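Local coordinates for microtubule-associated protein 1A/1B, light chain 3, putative (Trypanosoma brucei, PDB 3H9D) that is a ubiquitin-like ATG8 family protein of autophagy, probably joined through its C-terminal glycine to a membrane phospholipid, at residues A[6-11]-A[33-38]; A[81-86]-A[106-111]. One frame throughout, in Å; residues are numbered along the deposited sequence.

Contact 1. Residues A[6-11]-A[33-38]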
ATOM      1  N   SER A   6       1.617   1.525  -5.783  1.00 30.85           N
ATOM      2  CA  SER A   6       0.267   1.823  -6.263  1.00 26.81           C
ATOM      3  C   SER A   6      -0.516   2.736  -5.304  1.00 25.64           C
ATOM      4  O   SER A   6      -0.704   2.411  -4.120  1.00 23.40           O
ATOM      5  CB  SER A   6      -0.489   0.516  -6.506  1.00 24.78           C
ATOM      6  OG  SER A   6      -1.860   0.751  -6.751  1.00 23.09           O
ATOM      7  N   LYS A   7      -0.968   3.878  -5.825  1.00 23.40           N
ATOM      8  CA  LYS A   7      -1.826   4.780  -5.061  1.00 23.69           C
ATOM      9  C   LYS A   7      -3.204   4.170  -4.821  1.00 22.91           C
ATOM     10  O   LYS A   7      -3.846   4.452  -3.799  1.00 23.34           O
ATOM     11  CB  LYS A   7      -1.965   6.139  -5.750  1.00 23.58           C
ATOM     12  CG  LYS A   7      -0.753   7.061  -5.640  1.00 27.47           C
ATOM     13  CD  LYS A   7      -1.171   8.481  -6.000  1.00 33.01           C
ATOM     14  CE  LYS A   7      -0.002   9.342  -6.447  1.00 37.94           C
ATOM     15  NZ  LYS A   7      -0.457  10.331  -7.492  1.00 40.19           N
ATOM     16  N   TYR A   8      -3.644   3.330  -5.756  1.00 20.68           N
ATOM     17  CA  TYR A   8      -4.930   2.622  -5.636  1.00 20.47           C
ATOM     18  C   TYR A   8      -4.908   1.552  -4.540  1.00 19.74           C
ATOM     19  O   TYR A   8      -5.820   1.466  -3.720  1.00 19.84           O
ATOM     20  CB  TYR A   8      -5.354   1.990  -6.981  1.00 19.30           C
ATOM     21  CG  TYR A   8      -6.756   1.411  -6.954  1.00 17.78           C
ATOM     22  CD1 TYR A   8      -7.857   2.178  -7.373  1.00 18.31           C
ATOM     23  CD2 TYR A   8      -6.990   0.112  -6.494  1.00 14.78           C
ATOM     24  CE1 TYR A   8      -9.139   1.665  -7.343  1.00 17.04           C
ATOM     25  CE2 TYR A   8      -8.269  -0.419  -6.464  1.00 16.92           C
ATOM     26  CZ  TYR A   8      -9.342   0.366  -6.889  1.00 21.70           C
ATOM     27  OH  TYR A   8     -10.624  -0.146  -6.859  1.00 24.92           O
ATOM     28  N   LYS A   9      -3.881   0.714  -4.539  1.00 20.87           N
ATOM     29  CA  LYS A   9      -3.732  -0.269  -3.476  1.00 20.22           C
ATOM     30  C   LYS A   9      -3.797   0.390  -2.086  1.00 21.09           C
ATOM     31  O   LYS A   9      -4.512  -0.078  -1.211  1.00 21.51           O
ATOM     32  CB  LYS A   9      -2.428  -1.030  -3.651  1.00 19.59           C
ATOM     33  CG  LYS A   9      -2.232  -2.142  -2.648  1.00 21.82           C
ATOM     34  CD  LYS A   9      -1.009  -2.968  -2.974  1.00 24.85           C
ATOM     35  CE  LYS A   9      -1.364  -4.181  -3.794  1.00 26.34           C
ATOM     36  NZ  LYS A   9      -0.337  -5.245  -3.575  1.00 29.87           N
ATOM     37  N   MET A  10      -3.063   1.488  -1.929  1.00 21.14           N
ATOM     38  CA  MET A  10      -2.913   2.216  -0.668  1.00 23.39           C
ATOM     39  C   MET A  10      -4.251   2.738  -0.111  1.00 22.55           C
ATOM     40  O   MET A  10      -4.515   2.665   1.103  1.00 21.30           O
ATOM     41  CB  MET A  10      -1.939   3.379  -0.894  1.00 23.31           C
ATOM     42  CG  MET A  10      -1.526   4.160   0.347  1.00 32.27           C
ATOM     43  SD  MET A  10      -0.528   3.182   1.497  1.00 37.83           S
ATOM     44  CE  MET A  10       0.662   4.418   1.994  1.00 39.21           C
ATOM     45  N   SER A  11      -5.094   3.240  -1.012  1.00 20.81           N
ATOM     46  CA  SER A  11      -6.315   3.936  -0.631  1.00 20.35           C
ATOM     47  C   SER A  11      -7.539   3.029  -0.534  1.00 19.89           C
ATOM     48  O   SER A  11      -8.613   3.486  -0.172  1.00 22.53           O
ATOM     49  CB  SER A  11      -6.568   5.144  -1.555  1.00 18.93           C
ATOM     50  OG  SER A  11      -6.607   4.754  -2.917  1.00 21.94           O
ATOM     51  N   PRO A  33      -9.888  -7.807 -14.544  1.00 28.95           N
ATOM     52  CA  PRO A  33      -9.850  -6.567 -13.762  1.00 26.60           C
ATOM     53  C   PRO A  33      -8.444  -5.973 -13.691  1.00 25.48           C
ATOM     54  O   PRO A  33      -7.517  -6.595 -13.163  1.00 25.24           O
ATOM     55  CB  PRO A  33     -10.356  -7.006 -12.391  1.00 25.70           C
ATOM     56  CG  PRO A  33      -9.985  -8.437 -12.285  1.00 26.27           C
ATOM     57  CD  PRO A  33      -9.886  -9.004 -13.682  1.00 27.95           C
ATOM     58  N   ILE A  34      -8.303  -4.777 -14.243  1.00 23.28           N
ATOM     59  CA  ILE A  34      -7.010  -4.131 -14.400  1.00 23.15           C
ATOM     60  C   ILE A  34      -6.979  -2.787 -13.662  1.00 21.99           C
ATOM     61  O   ILE A  34      -7.920  -1.990 -13.756  1.00 19.59           O
ATOM     62  CB  ILE A  34      -6.650  -3.982 -15.931  1.00 23.42           C
ATOM     63  CG1 ILE A  34      -5.872  -5.203 -16.431  1.00 22.18           C
ATOM     64  CG2 ILE A  34      -5.837  -2.732 -16.221  1.00 22.53           C
ATOM     65  CD1 ILE A  34      -6.732  -6.413 -16.745  1.00 16.68           C
ATOM     66  N   ILE A  35      -5.907  -2.560 -12.904  1.00 22.30           N
ATOM     67  CA  ILE A  35      -5.623  -1.228 -12.329  1.00 21.65           C
ATOM     68  C   ILE A  35      -4.515  -0.574 -13.164  1.00 21.80           C
ATOM     69  O   ILE A  35      -3.465  -1.167 -13.378  1.00 21.43           O
ATOM     70  CB  ILE A  35      -5.215  -1.294 -10.812  1.00 21.16           C
ATOM     71  CG1 ILE A  35      -6.286  -1.992  -9.966  1.00 18.61           C
ATOM     72  CG2 ILE A  35      -4.896   0.112 -10.231  1.00 18.07           C
ATOM     73  CD1 ILE A  35      -7.623  -1.284  -9.939  1.00 20.83           C
ATOM     74  N   CYS A  36      -4.751   0.647 -13.627  1.00 22.51           N
ATOM     75  CA  CYS A  36      -3.831   1.299 -14.554  1.00 23.22           C
ATOM     76  C   CYS A  36      -3.441   2.685 -14.069  1.00 23.29           C
ATOM     77  O   CYS A  36      -4.257   3.620 -14.106  1.00 24.02           O
ATOM     78  CB  CYS A  36      -4.465   1.372 -15.948  1.00 24.78           C
ATOM     79  SG  CYS A  36      -3.294   1.233 -17.298  1.00 27.10           S
ATOM     80  N   GLU A  37      -2.190   2.826 -13.619  1.00 21.76           N
ATOM     81  CA  GLU A  37      -1.739   4.086 -13.014  1.00 20.66           C
ATOM     82  C   GLU A  37      -0.488   4.657 -13.679  1.00 19.72           C
ATOM     83  O   GLU A  37       0.301   3.919 -14.225  1.00 18.02           O
ATOM     84  CB  GLU A  37      -1.529   3.889 -11.507  1.00 21.23           C
ATOM     85  CG  GLU A  37      -2.798   3.456 -10.753  1.00 18.51           C
ATOM     86  CD  GLU A  37      -2.512   3.082  -9.310  1.00 19.44           C
ATOM     87  OE1 GLU A  37      -2.749   3.921  -8.416  1.00 20.12           O
ATOM     88  OE2 GLU A  37      -2.024   1.965  -9.075  1.00 18.25           O
ATOM     89  N   LYS A  38      -0.312   5.977 -13.658  1.00 21.70           N
ATOM     90  CA  LYS A  38       0.863   6.564 -14.302  1.00 23.03           C
ATOM     91  C   LYS A  38       2.159   6.181 -13.592  1.00 24.36           C
ATOM     92  O   LYS A  38       2.216   6.166 -12.358  1.00 24.96           O
ATOM     93  CB  LYS A  38       0.755   8.095 -14.457  1.00 21.12           C
ATOM     94  CG  LYS A  38       0.933   8.884 -13.190  1.00 22.34           C
ATOM     95  CD  LYS A  38       1.117  10.362 -13.446  1.00 21.33           C
ATOM     96  CE  LYS A  38       2.585  10.727 -13.614  1.00 22.07           C
ATOM     97  NZ  LYS A  38       2.735  12.185 -13.832  1.00 22.50           N
TER

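Contact 2. Residues A[81-86]-A[106-111]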
ATOM      1  N   VAL A  81       3.437   0.330 -21.468  1.00 24.81           N
ATOM      2  CA  VAL A  81       2.826  -0.223 -20.256  1.00 25.76           C
ATOM      3  C   VAL A  81       3.735  -1.221 -19.551  1.00 26.39           C
ATOM      4  O   VAL A  81       4.574  -1.857 -20.172  1.00 26.27           O
ATOM      5  CB  VAL A  81       1.394  -0.812 -20.479  1.00 26.78           C
ATOM      6  CG1 VAL A  81       0.399   0.308 -20.811  1.00 26.01           C
ATOM      7  CG2 VAL A  81       1.393  -1.918 -21.547  1.00 25.76           C
ATOM      8  N   TYR A  82       3.561  -1.330 -18.239  1.00 28.07           N
ATOM      9  CA  TYR A  82       4.494  -2.043 -17.381  1.00 28.41           C
ATOM     10  C   TYR A  82       3.716  -2.912 -16.403  1.00 30.39           C
ATOM     11  O   TYR A  82       2.659  -2.509 -15.923  1.00 30.49           O
ATOM     12  CB  TYR A  82       5.375  -1.034 -16.612  1.00 26.51           C
ATOM     13  CG  TYR A  82       6.096  -0.022 -17.492  1.00 23.71           C
ATOM     14  CD1 TYR A  82       7.417  -0.228 -17.884  1.00 23.38           C
ATOM     15  CD2 TYR A  82       5.459   1.143 -17.929  1.00 22.43           C
ATOM     16  CE1 TYR A  82       8.086   0.698 -18.693  1.00 20.16           C
ATOM     17  CE2 TYR A  82       6.120   2.073 -18.742  1.00 17.60           C
ATOM     18  CZ  TYR A  82       7.430   1.842 -19.116  1.00 19.87           C
ATOM     19  OH  TYR A  82       8.091   2.744 -19.919  1.00 19.72           O
ATOM     20  N   THR A  83       4.211  -4.123 -16.160  1.00 32.58           N
ATOM     21  CA  THR A  83       3.824  -4.899 -14.989  1.00 35.82           C
ATOM     22  C   THR A  83       5.122  -5.362 -14.352  1.00 37.48           C
ATOM     23  O   THR A  83       6.110  -5.571 -15.057  1.00 37.48           O
ATOM     24  CB  THR A  83       2.958  -6.159 -15.285  1.00 36.04           C
ATOM     25  OG1 THR A  83       2.223  -6.019 -16.508  1.00 38.73           O
ATOM     26  CG2 THR A  83       1.984  -6.378 -14.148  1.00 36.83           C
ATOM     27  N   ASN A  84       5.119  -5.513 -13.028  1.00 39.18           N
ATOM     28  CA  ASN A  84       6.308  -5.936 -12.283  1.00 41.21           C
ATOM     29  C   ASN A  84       7.572  -5.191 -12.733  1.00 41.80           C
ATOM     30  O   ASN A  84       8.623  -5.801 -12.937  1.00 43.29           O
ATOM     31  CB  ASN A  84       6.495  -7.458 -12.383  1.00 41.18           C
ATOM     32  CG  ASN A  84       7.464  -8.003 -11.347  1.00 44.31           C
ATOM     33  OD1 ASN A  84       7.517  -7.522 -10.209  1.00 46.87           O
ATOM     34  ND2 ASN A  84       8.244  -9.012 -11.739  1.00 45.80           N
ATOM     35  N   ASP A  85       7.438  -3.876 -12.913  1.00 42.03           N
ATOM     36  CA  ASP A  85       8.552  -2.966 -13.251  1.00 41.60           C
ATOM     37  C   ASP A  85       9.244  -3.257 -14.593  1.00 39.92           C
ATOM     38  O   ASP A  85      10.339  -2.756 -14.861  1.00 39.00           O
ATOM     39  CB  ASP A  85       9.578  -2.909 -12.106  1.00 42.52           C
ATOM     40  CG  ASP A  85       9.987  -1.493 -11.762  1.00 45.08           C
ATOM     41  OD1 ASP A  85       9.116  -0.717 -11.310  1.00 49.33           O
ATOM     42  OD2 ASP A  85      11.177  -1.155 -11.927  1.00 47.79           O
ATOM     43  N   THR A  86       8.597  -4.058 -15.434  1.00 39.42           N
ATOM     44  CA  THR A  86       9.125  -4.349 -16.768  1.00 39.04           C
ATOM     45  C   THR A  86       8.117  -3.979 -17.860  1.00 38.27           C
ATOM     46  O   THR A  86       6.941  -4.364 -17.790  1.00 37.64           O
ATOM     47  CB  THR A  86       9.584  -5.838 -16.937  1.00 39.80           C
ATOM     48  OG1 THR A  86       8.584  -6.586 -17.637  1.00 41.74           O
ATOM     49  CG2 THR A  86       9.878  -6.510 -15.592  1.00 38.58           C
ATOM     50  N   GLY A 106      -6.509  -9.995  -6.854  1.00 30.36           N
ATOM     51  CA  GLY A 106      -7.164 -10.422  -8.099  1.00 29.84           C
ATOM     52  C   GLY A 106      -7.049  -9.417  -9.233  1.00 29.67           C
ATOM     53  O   GLY A 106      -7.459  -9.701 -10.366  1.00 29.47           O
ATOM     54  N   PHE A 107      -6.502  -8.240  -8.920  1.00 28.17           N
ATOM     55  CA  PHE A 107      -6.280  -7.180  -9.902  1.00 26.69           C
ATOM     56  C   PHE A 107      -4.914  -7.346 -10.544  1.00 26.06           C
ATOM     57  O   PHE A 107      -3.983  -7.834  -9.908  1.00 25.27           O
ATOM     58  CB  PHE A 107      -6.359  -5.791  -9.245  1.00 25.82           C
ATOM     59  CG  PHE A 107      -7.761  -5.274  -9.065  1.00 26.45           C
ATOM     60  CD1 PHE A 107      -8.308  -5.132  -7.789  1.00 26.04           C
ATOM     61  CD2 PHE A 107      -8.535  -4.911 -10.173  1.00 24.79           C
ATOM     62  CE1 PHE A 107      -9.619  -4.651  -7.614  1.00 24.29           C
ATOM     63  CE2 PHE A 107      -9.840  -4.428 -10.012  1.00 23.11           C
ATOM     64  CZ  PHE A 107     -10.386  -4.299  -8.723  1.00 23.25           C
ATOM     65  N   LEU A 108      -4.808  -6.957 -11.812  1.00 24.91           N
ATOM     66  CA  LEU A 108      -3.515  -6.801 -12.461  1.00 25.17           C
ATOM     67  C   LEU A 108      -3.127  -5.333 -12.396  1.00 24.18           C
ATOM     68  O   LEU A 108      -3.821  -4.485 -12.951  1.00 23.46           O
ATOM     69  CB  LEU A 108      -3.562  -7.272 -13.924  1.00 25.96           C
ATOM     70  CG  LEU A 108      -2.317  -7.036 -14.797  1.00 27.44           C
ATOM     71  CD1 LEU A 108      -1.187  -7.971 -14.387  1.00 28.72           C
ATOM     72  CD2 LEU A 108      -2.632  -7.203 -16.278  1.00 25.63           C
ATOM     73  N   TYR A 109      -2.022  -5.036 -11.716  1.00 22.88           N
ATOM     74  CA  TYR A 109      -1.559  -3.651 -11.587  1.00 22.28           C
ATOM     75  C   TYR A 109      -0.605  -3.278 -12.708  1.00 21.94           C
ATOM     76  O   TYR A 109       0.471  -3.856 -12.847  1.00 23.27           O
ATOM     77  CB  TYR A 109      -0.912  -3.406 -10.213  1.00 21.45           C
ATOM     78  CG  TYR A 109      -1.911  -3.376  -9.091  1.00 22.61           C
ATOM     79  CD1 TYR A 109      -2.466  -4.557  -8.584  1.00 24.45           C
ATOM     80  CD2 TYR A 109      -2.320  -2.172  -8.544  1.00 23.93           C
ATOM     81  CE1 TYR A 109      -3.408  -4.525  -7.554  1.00 26.00           C
ATOM     82  CE2 TYR A 109      -3.247  -2.132  -7.508  1.00 25.43           C
ATOM     83  CZ  TYR A 109      -3.789  -3.306  -7.019  1.00 24.17           C
ATOM     84  OH  TYR A 109      -4.714  -3.244  -5.996  1.00 23.04           O
ATOM     85  N   MET A 110      -1.000  -2.297 -13.502  1.00 21.21           N
ATOM     86  CA  MET A 110      -0.178  -1.873 -14.626  1.00 21.58           C
ATOM     87  C   MET A 110       0.188  -0.428 -14.441  1.00 20.19           C
ATOM     88  O   MET A 110      -0.547   0.306 -13.796  1.00 20.85           O
ATOM     89  CB  MET A 110      -0.925  -2.044 -15.950  1.00 21.39           C
ATOM     90  CG  MET A 110      -1.455  -3.441 -16.189  1.00 23.78           C
ATOM     91  SD  MET A 110      -2.269  -3.584 -17.782  1.00 32.54           S
ATOM     92  CE  MET A 110      -0.873  -3.423 -18.895  1.00 26.34           C
ATOM     93  N   LYS A 111       1.339  -0.041 -14.983  1.00 20.27           N
ATOM     94  CA  LYS A 111       1.733   1.361 -15.083  1.00 20.08           C
ATOM     95  C   LYS A 111       1.800   1.725 -16.553  1.00 19.23           C
ATOM     96  O   LYS A 111       1.977   0.859 -17.405  1.00 18.54           O
ATOM     97  CB  LYS A 111       3.103   1.602 -14.436  1.00 21.60           C
ATOM     98  CG  LYS A 111       3.255   1.101 -13.009  1.00 22.41           C
ATOM     99  CD  LYS A 111       3.224   2.234 -12.000  1.00 31.90           C
ATOM    100  CE  LYS A 111       1.811   2.526 -11.517  1.00 33.35           C
ATOM    101  NZ  LYS A 111       1.785   3.679 -10.583  1.00 35.17           N
TER

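Contact 1. Residues A[6-11]-A[33-38]
Ser6 and Tyr8 face Glu37 and Ile35 where the short helix 7-11 lies over strand 33-38, the two axes 9.8 Å apart at closest approach and their N-to-C directions 115° apart. The start of the helix comes nearest, Ser6 CA standing 7.4 Å from Glu37 CA. Glu37 spans that gap because its chain is extended beyond CG, with chi2 172°, and its carboxylate arrives where the first turn still has N-H groups to bind. Ser6 OG donates to the syn lone pair of Glu37 OE2 at 2.6 Å. Tyr8 N gives a 2.9 Å bond to Glu37 OE1, meeting it on the syn side but 28° out of the carboxylate plane. Ser6 is also the N-cap: its OG, anti to the backbone N, takes a nearly straight bond from Lys9 N (3.0 Å), a double task that suits a small hydroxyl. The carboxylate of a buried glutamate is thus gripped at both oxygens, and the positive end of the helix dipole probably steadies its charge. In the ATG8 fold, N-terminal helices such as this one are added to the ubiquitin-like core. Beside the polar grip, Ile35 CD1 lies over one face of the Tyr8 ring, 3.7 Å from its centroid, a CH-pi contact, while Ile35 CG2 reaches Tyr8 CB. The other neighbours of Tyr8 include His12, whose ring stacks with it.

Contact 2. Residues A[81-86]-A[106-111]
Tyr82 and Lys111 form an antiparallel hydrogen-bonded pair between strands 81-83 and 108-111. Tyr82 N donates to Lys111 O at 2.8 Å, and Lys111 N returns a bond to Tyr82 O at 3.0 Å. Each acceptor also meets a CA-H: Val81 CA comes within 3.2 Å of Lys111 O, and Met110 CA touches Tyr82 O similarly. The strands then diverge, their directions 138° apart. This is the pairing of the central strand 108-113 with strand 80-83 in the mixed sheet of the ubiquitin-like fold; just beyond, a type I' turn from Thr83 to Thr86 reverses the chain. Apolar contacts lie on the side of Val81, Thr83, Leu108 and Met110. Met110 bends at chi3 (69°) to bring CE within 3.8 Å of Val81 CG2; a flexible thioether suits this place, where Phe63 of helix 60-71 also packs. Thr83 CG2 meets Leu108 CD1 at 3.6 Å, the side chains crossing at about a right angle, and Thr83 OG1 is buried without a polar partner in the model. On the other face Tyr82 CB and Lys111 CB touch at 4.1 Å. Lys111 then turns away, its NZ bonding to Lys38 O, while the Tyr82 ring has the Lys111 carbonyl carbon at its edge.

In the fold
Both contacts reach the same sheet, where strands 31-38 and 108-113 are neighbours, and their centres lie 9 Å apart. Contact 2 joins two strands within the sheet, so backbone pairing carries it, with aliphatic side chains turned to helices 60-71 and 94-101. Contact 1 instead sets a helix on the face bearing Ile35, Glu37, Tyr109 and Lys111, and side chains do the work: a carboxylate receives the helix start and an aliphatic branch meets a ring. Both are partly buried, yet exposed Lys7 borders contact 1, while no touching residue of contact 2 is exposed. Ile35 bonds through its backbone to Leu108 and Met110, and Ser6 packs on Tyr109.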